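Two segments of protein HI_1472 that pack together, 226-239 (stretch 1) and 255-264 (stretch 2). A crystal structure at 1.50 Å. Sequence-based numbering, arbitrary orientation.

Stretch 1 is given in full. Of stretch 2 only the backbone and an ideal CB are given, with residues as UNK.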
# COMPACT_ATOMS: atom_id res chain seq x y z
N SER A 226 -0.74 18.70 13.85
CA SER A 226 -1.72 19.81 14.06
C SER A 226 -1.96 20.60 12.78
O SER A 226 -1.13 20.56 11.83
CB SER A 226 -1.20 20.82 15.11
OG SER A 226 0.01 21.44 14.63
N LEU A 227 -3.08 21.32 12.79
CA LEU A 227 -3.45 22.27 11.76
C LEU A 227 -2.33 23.29 11.59
O LEU A 227 -1.95 23.60 10.45
CB LEU A 227 -4.85 22.90 12.01
CG LEU A 227 -5.42 23.95 11.00
CD1 LEU A 227 -5.18 23.55 9.45
CD2 LEU A 227 -6.88 24.34 11.26
N GLU A 228 -1.73 23.74 12.71
CA GLU A 228 -0.61 24.68 12.62
C GLU A 228 0.59 24.15 11.73
O GLU A 228 1.19 24.88 10.89
CB GLU A 228 -0.17 25.18 14.03
CG GLU A 228 0.88 26.28 14.00
CD GLU A 228 0.44 27.57 13.36
OE1 GLU A 228 -0.79 27.84 13.19
OE2 GLU A 228 1.35 28.31 12.95
N ASN A 229 0.96 22.86 11.90
CA ASN A 229 1.97 22.19 11.05
C ASN A 229 1.64 22.33 9.56
O ASN A 229 2.50 22.70 8.78
CB ASN A 229 2.09 20.69 11.40
CG ASN A 229 2.56 20.43 12.84
OD1 ASN A 229 3.44 21.12 13.38
ND2 ASN A 229 1.92 19.43 13.48
N VAL A 230 0.40 22.03 9.18
CA VAL A 230 0.00 22.05 7.77
C VAL A 230 -0.03 23.50 7.20
O VAL A 230 0.38 23.76 6.04
CB VAL A 230 -1.41 21.46 7.57
CG1 VAL A 230 -1.71 21.31 6.04
CG2 VAL A 230 -1.58 20.15 8.36
N LEU A 231 -0.43 24.45 8.04
CA LEU A 231 -0.42 25.88 7.60
C LEU A 231 1.02 26.36 7.39
O LEU A 231 1.30 27.06 6.41
CB LEU A 231 -1.05 26.72 8.67
CG LEU A 231 -2.55 26.56 8.98
CD1 LEU A 231 -2.98 27.44 10.22
CD2 LEU A 231 -3.41 26.87 7.76
N GLU A 232 1.90 25.96 8.29
CA GLU A 232 3.38 26.21 8.18
C GLU A 232 4.00 25.59 6.90
O GLU A 232 4.78 26.21 6.17
CB GLU A 232 4.13 25.83 9.47
CG GLU A 232 3.86 26.90 10.58
CD GLU A 232 4.34 26.53 12.01
OE1 GLU A 232 5.37 25.84 12.17
OE2 GLU A 232 3.70 26.97 13.01
N TRP A 233 3.60 24.35 6.59
CA TRP A 233 4.10 23.64 5.43
C TRP A 233 3.52 24.26 4.17
O TRP A 233 4.21 24.36 3.17
CB TRP A 233 3.74 22.09 5.45
CG TRP A 233 4.54 21.35 6.48
CD1 TRP A 233 5.84 21.58 6.87
CD2 TRP A 233 4.08 20.21 7.23
NE1 TRP A 233 6.21 20.66 7.83
CE2 TRP A 233 5.14 19.85 8.10
CE3 TRP A 233 2.85 19.52 7.31
CZ2 TRP A 233 5.01 18.78 9.05
CZ3 TRP A 233 2.74 18.43 8.26
CH2 TRP A 233 3.81 18.12 9.11
N ASN A 234 2.28 24.71 4.27
CA ASN A 234 1.66 25.40 3.16
C ASN A 234 1.81 24.66 1.77
O ASN A 234 2.41 25.15 0.79
CB ASN A 234 2.14 26.91 3.06
CG ASN A 234 1.22 27.66 2.14
OD1 ASN A 234 0.02 27.35 2.12
ND2 ASN A 234 1.76 28.61 1.35
N PRO A 235 1.31 23.43 1.69
CA PRO A 235 1.56 22.68 0.50
C PRO A 235 0.84 23.27 -0.68
O PRO A 235 -0.29 23.83 -0.51
CB PRO A 235 0.89 21.32 0.78
CG PRO A 235 -0.17 21.64 1.98
CD PRO A 235 0.65 22.63 2.76
N ALA A 236 1.46 23.11 -1.88
CA ALA A 236 0.86 23.55 -3.16
C ALA A 236 -0.31 22.67 -3.63
O ALA A 236 -1.30 23.10 -4.30
CB ALA A 236 1.94 23.57 -4.29
N VAL A 237 -0.24 21.39 -3.20
CA VAL A 237 -1.16 20.35 -3.68
C VAL A 237 -1.50 19.49 -2.43
O VAL A 237 -0.60 19.13 -1.68
CB VAL A 237 -0.51 19.50 -4.70
CG1 VAL A 237 -1.46 18.37 -5.05
CG2 VAL A 237 -0.26 20.26 -6.02
N ILE A 238 -2.76 19.19 -2.25
CA ILE A 238 -3.21 18.23 -1.21
C ILE A 238 -3.81 17.02 -1.87
O ILE A 238 -4.58 17.14 -2.79
CB ILE A 238 -4.13 18.84 -0.13
CG1 ILE A 238 -3.38 19.80 0.76
CG2 ILE A 238 -4.84 17.80 0.77
CD1 ILE A 238 -4.42 20.75 1.60
N LEU A 239 -3.37 15.82 -1.43
CA LEU A 239 -3.85 14.56 -1.98
C LEU A 239 -4.59 13.83 -0.86
O LEU A 239 -4.25 14.02 0.34
CB LEU A 239 -2.68 13.68 -2.52
CG LEU A 239 -1.91 14.46 -3.68
CD1 LEU A 239 -0.75 13.65 -4.04
CD2 LEU A 239 -2.87 14.62 -4.98
N UNK A 255 -13.06 26.16 7.10
CA UNK A 255 -12.39 27.46 7.10
C UNK A 255 -10.93 27.53 7.61
O UNK A 255 -10.15 28.34 7.10
CB UNK A 255 -13.23 28.41 7.95
N UNK A 256 -10.50 26.68 8.55
CA UNK A 256 -9.13 26.72 9.08
C UNK A 256 -8.08 26.41 8.02
O UNK A 256 -6.95 26.80 8.15
CB UNK A 256 -8.99 25.73 10.24
N UNK A 257 -8.51 25.70 6.98
CA UNK A 257 -7.67 25.23 5.86
C UNK A 257 -7.66 26.22 4.69
O UNK A 257 -6.83 26.05 3.72
CB UNK A 257 -8.16 23.87 5.37
N UNK A 258 -8.57 27.20 4.72
CA UNK A 258 -8.82 28.07 3.53
C UNK A 258 -7.65 28.87 2.91
O UNK A 258 -7.67 29.17 1.68
CB UNK A 258 -9.89 29.09 3.92
N UNK A 259 -6.67 29.21 3.75
CA UNK A 259 -5.52 30.01 3.34
C UNK A 259 -4.33 29.17 2.89
O UNK A 259 -3.39 29.67 2.31
CB UNK A 259 -5.09 30.92 4.49
N UNK A 260 -4.35 27.87 3.17
CA UNK A 260 -3.38 27.04 2.48
C UNK A 260 -3.38 27.17 0.94
O UNK A 260 -4.40 27.16 0.23
CB UNK A 260 -3.63 25.58 2.86
N UNK A 261 -2.16 27.25 0.41
CA UNK A 261 -1.94 27.39 -1.02
C UNK A 261 -2.76 26.38 -1.84
O UNK A 261 -3.49 26.77 -2.72
CB UNK A 261 -0.45 27.23 -1.33
N UNK A 262 -2.73 25.08 -1.52
CA UNK A 262 -3.60 24.18 -2.29
C UNK A 262 -5.12 24.53 -2.26
O UNK A 262 -5.83 24.23 -3.21
CB UNK A 262 -3.41 22.76 -1.76
N UNK A 263 -5.62 24.97 -1.12
CA UNK A 263 -7.06 25.36 -1.05
C UNK A 263 -7.36 26.51 -2.07
O UNK A 263 -8.33 26.41 -2.90
CB UNK A 263 -7.42 25.81 0.37
N UNK A 264 -6.55 27.57 -1.86
CA UNK A 264 -6.66 28.83 -2.66
C UNK A 264 -6.65 28.47 -4.15
O UNK A 264 -7.37 29.15 -4.96
CB UNK A 264 -5.52 29.80 -2.34

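Position 255 opens a 3-10 segment. Its ideal CB has nothing of stretch 1 within 5.5 Å, so many side chains would fit, polar ones included. The residue is Gln 255, and it makes no contact with stretch 1.

Position 256 is different. Its ideal CB points toward stretch 1 and would lie 2.7 Å from Leu 227 CD2, which is a clash. With the backbone and Leu 227 placed as they are, only glycine fits. The residue is Gly 256. Its O lies 3.6 Å from Leu 231 CD2 and 3.9 Å from Leu 227 CD1, so the two leucines pack against bare backbone.

At position 257 CA-to-CB points sideways, and the ideal CB is 5.1 Å from Leu 227 CD1. A long apolar or aromatic side chain could reach the apolar ends of Leu 227, Val 230 and Ile 238. The residue is Trp 257. Leu 227 CD1 sits over one ring face, 3.8 Å from the centroid of the five-membered ring, a CH-pi contact. Ile 238 CD1 meets the ring edge, 3.8 Å from Trp 257 CZ3. Val 230 CG1 is 4.0 Å from the same Trp 257 CZ3.

Position 258 points away and has nothing of stretch 1 nearby. Many residues would serve; it is Ala 258, within the type I turn from 257 to 260.

Position 259 points sideways, with Leu 231 CD2 5.5 Å from its ideal CB. Small or polar residues would suit this turn position. The residue is Asn 259.

Position 260 is the N-cap before a helix, and serine, threonine, aspartate or asparagine would be usual there. CA-to-CB points sideways; the ideal CB is 4.1 Å from Asn 234 OD1 and 5.1 Å from Ile 238 CD1. Stretch 1, however, offers mostly apolar atoms, from Val 230, Leu 231, Pro 235 and Ile 238, so a branched aliphatic also suits. The residue is Ile 260. Its CG1 is 3.7 Å from Leu 231 CD2, its CD1 3.8 Å from Val 230 CG1, and its CG2 4.0 Å from Pro 235 CG.

Position 261 points toward stretch 1. For any residue but proline, its backbone N can donate to Asn 234 OD1, here at 2.8 Å and nearly straight at 173°. The ideal CB lies near two oxygens, Asn 234 OD1 and Pro 235 O, and near Ala 236. A chain that can run past Ala 236, polar or aliphatic, would suit. The residue is Gln 261, extended past Ala 236.

Position 262 points toward stretch 1 and is tight. Its ideal CB is 3.3 Å from Ala 236 O and 3.7 Å from Ile 238 N, which favours a small residue. It is Ala 262. Its N donates to Pro 235 O at 2.9 Å, and its CB is 3.8 Å from Ile 238 CG1.

Position 263 points sideways, and a long aliphatic could reach Ile 238. Leu 263 does: its CD2 is 3.7 Å from Ile 238 CD1.

Position 264 points sideways, with nothing of stretch 1 within 5.5 Å of its ideal CB. Polar or charged residues would do. Lys 264 NZ donates a weak hydrogen bond to Asn 259 O, 3.3 Å apart.

Stretch 2 255-264: QGWANIQALK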
# COMPACT_ATOMS: atom_id res chain seq x y z
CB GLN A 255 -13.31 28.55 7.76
CG GLN A 255 -12.90 30.05 7.41
CD GLN A 255 -12.90 30.46 5.88
OE1 GLN A 255 -13.56 29.82 5.03
NE2 GLN A 255 -12.12 31.50 5.54
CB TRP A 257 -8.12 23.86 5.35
CG TRP A 257 -7.84 22.75 6.33
CD1 TRP A 257 -8.40 22.56 7.57
CD2 TRP A 257 -7.02 21.60 6.08
NE1 TRP A 257 -7.92 21.36 8.14
CE2 TRP A 257 -7.02 20.80 7.26
CE3 TRP A 257 -6.14 21.24 5.04
CZ2 TRP A 257 -6.26 19.60 7.35
CZ3 TRP A 257 -5.36 20.05 5.17
CH2 TRP A 257 -5.45 19.25 6.31
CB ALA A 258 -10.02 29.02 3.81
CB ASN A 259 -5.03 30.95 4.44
CG ASN A 259 -5.95 32.13 4.65
OD1 ASN A 259 -5.94 32.68 5.73
ND2 ASN A 259 -6.74 32.52 3.64
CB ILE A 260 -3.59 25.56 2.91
CG1 ILE A 260 -3.35 25.42 4.41
CG2 ILE A 260 -2.72 24.69 2.10
CD1 ILE A 260 -3.96 24.06 4.80
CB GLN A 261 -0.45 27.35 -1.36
CG GLN A 261 -0.02 27.62 -2.86
CD GLN A 261 1.47 27.15 -3.14
OE1 GLN A 261 2.26 26.72 -2.20
NE2 GLN A 261 1.84 27.16 -4.47
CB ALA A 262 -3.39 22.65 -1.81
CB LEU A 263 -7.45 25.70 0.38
CG LEU A 263 -7.99 24.48 1.20
CD1 LEU A 263 -9.18 23.77 0.51
CD2 LEU A 263 -6.89 23.45 1.47
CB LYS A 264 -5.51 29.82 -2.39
CG LYS A 264 -5.59 30.49 -1.01
CD LYS A 264 -4.15 30.91 -0.67
CE LYS A 264 -4.07 32.21 0.07
NZ LYS A 264 -2.70 32.45 0.62
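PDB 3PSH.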